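Local structure of alkyl hydroperoxide reductase E (5C04) at the interface of chains A and B. The protein reduces hydrogen peroxide and organic hydroperoxides to water and alcohols as a 1-Cys peroxiredoxin that draws its reducing power from mycoredoxin. Residues are numbered along the deposited sequence; one frame, centred on the assembly and turned at random. Chains: chain A/B, Putative peroxiredoxin MT2298.

The interface of chains A and B. Residues chain A 72, 95-96, 98, 113; chain B 95-96, 98, 113.
A:His98 and B:His98 meet on the two-fold axis of the peroxiredoxin homodimer, a pair of thioredoxin folds joined here through loops. Their ND1 atoms share a hydrogen bond of 2.8 Å that is nearly straight, 170° at the hydrogen. If one ND1 donates to the other, that ring, whose NE2 also donates, would probably carry a positive charge; the structure does not show which ring it is. Each ND1 lies in the plane of the opposite ring, yet the two rings stand almost perpendicular, with 84° between their planes. With CG anti to the backbone N (chi1 -175° in A:His98), each imidazole extends across the boundary towards the partner.

The other ring nitrogen is used within the same chain. A:His98 NE2 donates to the backbone carbonyl A:Gly113 O at 2.7 Å, and this acceptor also lies in the imidazole plane. Bonds at both nitrogens fix the ring's rotation. B:His98 is held in the same way by B:Gly113 O.

The indole of the partner covers one face of each imidazole. A:Trp96 CE3, on the benzene part of the indole, sits over the centre of the B:His98 ring, 3.5 Å above its plane. The five-membered part of the same indole packs against B:Gly113, whose CA lies over its face, 3.3 Å from the ring centroid. One tryptophan thus spans both the histidine and the glycine that accepts its bond, and B:Trp96 does the same to A:His98 and A:Gly113.

B:Phe95 closes on A:His98 from another direction. A:His98 CE1 points at the phenyl face, offset toward its rim, and lies 3.7 Å from B:Phe95 CE1. A:His98 CE1 also lies 3.4 Å from the backbone carbonyl B:Phe95 O. At the phenyl rim, A:Val72 CG2 reaches B:Phe95 CZ at 3.9 Å, in the ring plane. The centre of this patch is about 15 Å from A:Cys46, the peroxidatic cysteine.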
loop_
_atom_site.group_PDB
_atom_site.type_symbol
_atom_site.label_atom_id
_atom_site.label_comp_id
_atom_site.label_asym_id
_atom_site.label_seq_id
_atom_site.Cartn_x
_atom_site.Cartn_y
_atom_site.Cartn_z
ATOM N N VAL A 72 -2.184 -6.235 2.466
ATOM C CA VAL A 72 -2.907 -5.227 1.681
ATOM C C VAL A 72 -2.044 -4.407 0.717
ATOM O O VAL A 72 -2.606 -3.593 -0.029
ATOM C CB VAL A 72 -3.751 -4.295 2.590
ATOM C CG1 VAL A 72 -4.825 -5.072 3.344
ATOM C CG2 VAL A 72 -2.877 -3.454 3.501
ATOM N N PHE A 95 -5.206 -5.873 -2.200
ATOM C CA PHE A 95 -5.046 -4.413 -2.326
ATOM C C PHE A 95 -6.307 -3.645 -2.731
ATOM O O PHE A 95 -6.610 -2.589 -2.155
ATOM C CB PHE A 95 -3.956 -4.134 -3.348
ATOM C CG PHE A 95 -3.844 -2.684 -3.760
ATOM C CD1 PHE A 95 -3.222 -1.772 -2.921
ATOM C CD2 PHE A 95 -4.309 -2.260 -4.994
ATOM C CE1 PHE A 95 -3.114 -0.448 -3.275
ATOM C CE2 PHE A 95 -4.214 -0.941 -5.354
ATOM C CZ PHE A 95 -3.612 -0.047 -4.498
ATOM N N TRP A 96 -7.018 -4.157 -3.725
ATOM C CA TRP A 96 -8.211 -3.472 -4.225
ATOM C C TRP A 96 -9.095 -4.500 -4.924
ATOM O O TRP A 96 -8.727 -4.997 -5.989
ATOM C CB TRP A 96 -7.806 -2.357 -5.180
ATOM C CG TRP A 96 -8.954 -1.489 -5.570
ATOM C CD1 TRP A 96 -9.548 -1.385 -6.803
ATOM C CD2 TRP A 96 -9.632 -0.568 -4.723
ATOM N NE1 TRP A 96 -10.546 -0.443 -6.771
ATOM C CE2 TRP A 96 -10.634 0.061 -5.500
ATOM C CE3 TRP A 96 -9.490 -0.201 -3.391
ATOM C CZ2 TRP A 96 -11.472 1.046 -4.974
ATOM C CZ3 TRP A 96 -10.330 0.764 -2.875
ATOM C CH2 TRP A 96 -11.306 1.366 -3.653
ATOM N N HIS A 98 -9.818 -3.459 -1.025
ATOM C CA HIS A 98 -8.841 -3.361 0.078
ATOM C C HIS A 98 -9.196 -4.337 1.220
ATOM O O HIS A 98 -10.199 -4.171 1.907
ATOM C CB HIS A 98 -8.835 -1.915 0.574
ATOM C CG HIS A 98 -7.804 -1.596 1.619
ATOM N ND1 HIS A 98 -6.989 -0.487 1.553
ATOM C CD2 HIS A 98 -7.521 -2.186 2.805
ATOM C CE1 HIS A 98 -6.241 -0.412 2.634
ATOM N NE2 HIS A 98 -6.534 -1.449 3.403
ATOM N N GLY A 113 -7.177 -0.968 8.886
ATOM C CA GLY A 113 -7.109 -1.174 7.439
ATOM C C GLY A 113 -6.043 -2.162 6.991
ATOM O O GLY A 113 -5.589 -2.140 5.833
ATOM N N PHE B 95 -4.662 6.188 2.732
ATOM C CA PHE B 95 -4.573 4.724 2.839
ATOM C C PHE B 95 -5.826 4.065 3.418
ATOM O O PHE B 95 -6.266 3.019 2.915
ATOM C CB PHE B 95 -3.341 4.351 3.682
ATOM C CG PHE B 95 -3.285 2.912 4.083
ATOM C CD1 PHE B 95 -2.876 1.964 3.169
ATOM C CD2 PHE B 95 -3.562 2.516 5.378
ATOM C CE1 PHE B 95 -2.802 0.637 3.502
ATOM C CE2 PHE B 95 -3.527 1.183 5.736
ATOM C CZ PHE B 95 -3.120 0.247 4.794
ATOM N N TRP B 96 -6.378 4.644 4.476
ATOM C CA TRP B 96 -7.557 4.047 5.155
ATOM C C TRP B 96 -8.286 5.165 5.906
ATOM O O TRP B 96 -7.798 5.630 6.944
ATOM C CB TRP B 96 -7.103 2.919 6.077
ATOM C CG TRP B 96 -8.248 2.085 6.617
ATOM C CD1 TRP B 96 -8.673 1.985 7.925
ATOM C CD2 TRP B 96 -9.071 1.212 5.858
ATOM N NE1 TRP B 96 -9.733 1.112 8.007
ATOM C CE2 TRP B 96 -9.998 0.624 6.754
ATOM C CE3 TRP B 96 -9.124 0.861 4.506
ATOM C CZ2 TRP B 96 -10.947 -0.308 6.332
ATOM C CZ3 TRP B 96 -10.088 -0.066 4.086
ATOM C CH2 TRP B 96 -10.986 -0.626 4.996
ATOM N N HIS B 98 -9.417 4.244 2.056
ATOM C CA HIS B 98 -8.563 4.100 0.884
ATOM C C HIS B 98 -8.999 5.030 -0.212
ATOM O O HIS B 98 -10.104 4.896 -0.763
ATOM C CB HIS B 98 -8.656 2.633 0.438
ATOM C CG HIS B 98 -7.797 2.237 -0.721
ATOM N ND1 HIS B 98 -7.040 1.077 -0.714
ATOM C CD2 HIS B 98 -7.585 2.800 -1.929
ATOM C CE1 HIS B 98 -6.413 0.945 -1.866
ATOM N NE2 HIS B 98 -6.721 1.985 -2.620
ATOM N N GLY B 113 -8.037 1.469 -7.994
ATOM C CA GLY B 113 -7.780 1.719 -6.568
ATOM C C GLY B 113 -6.586 2.620 -6.273
ATOM O O GLY B 113 -5.996 2.556 -5.181
#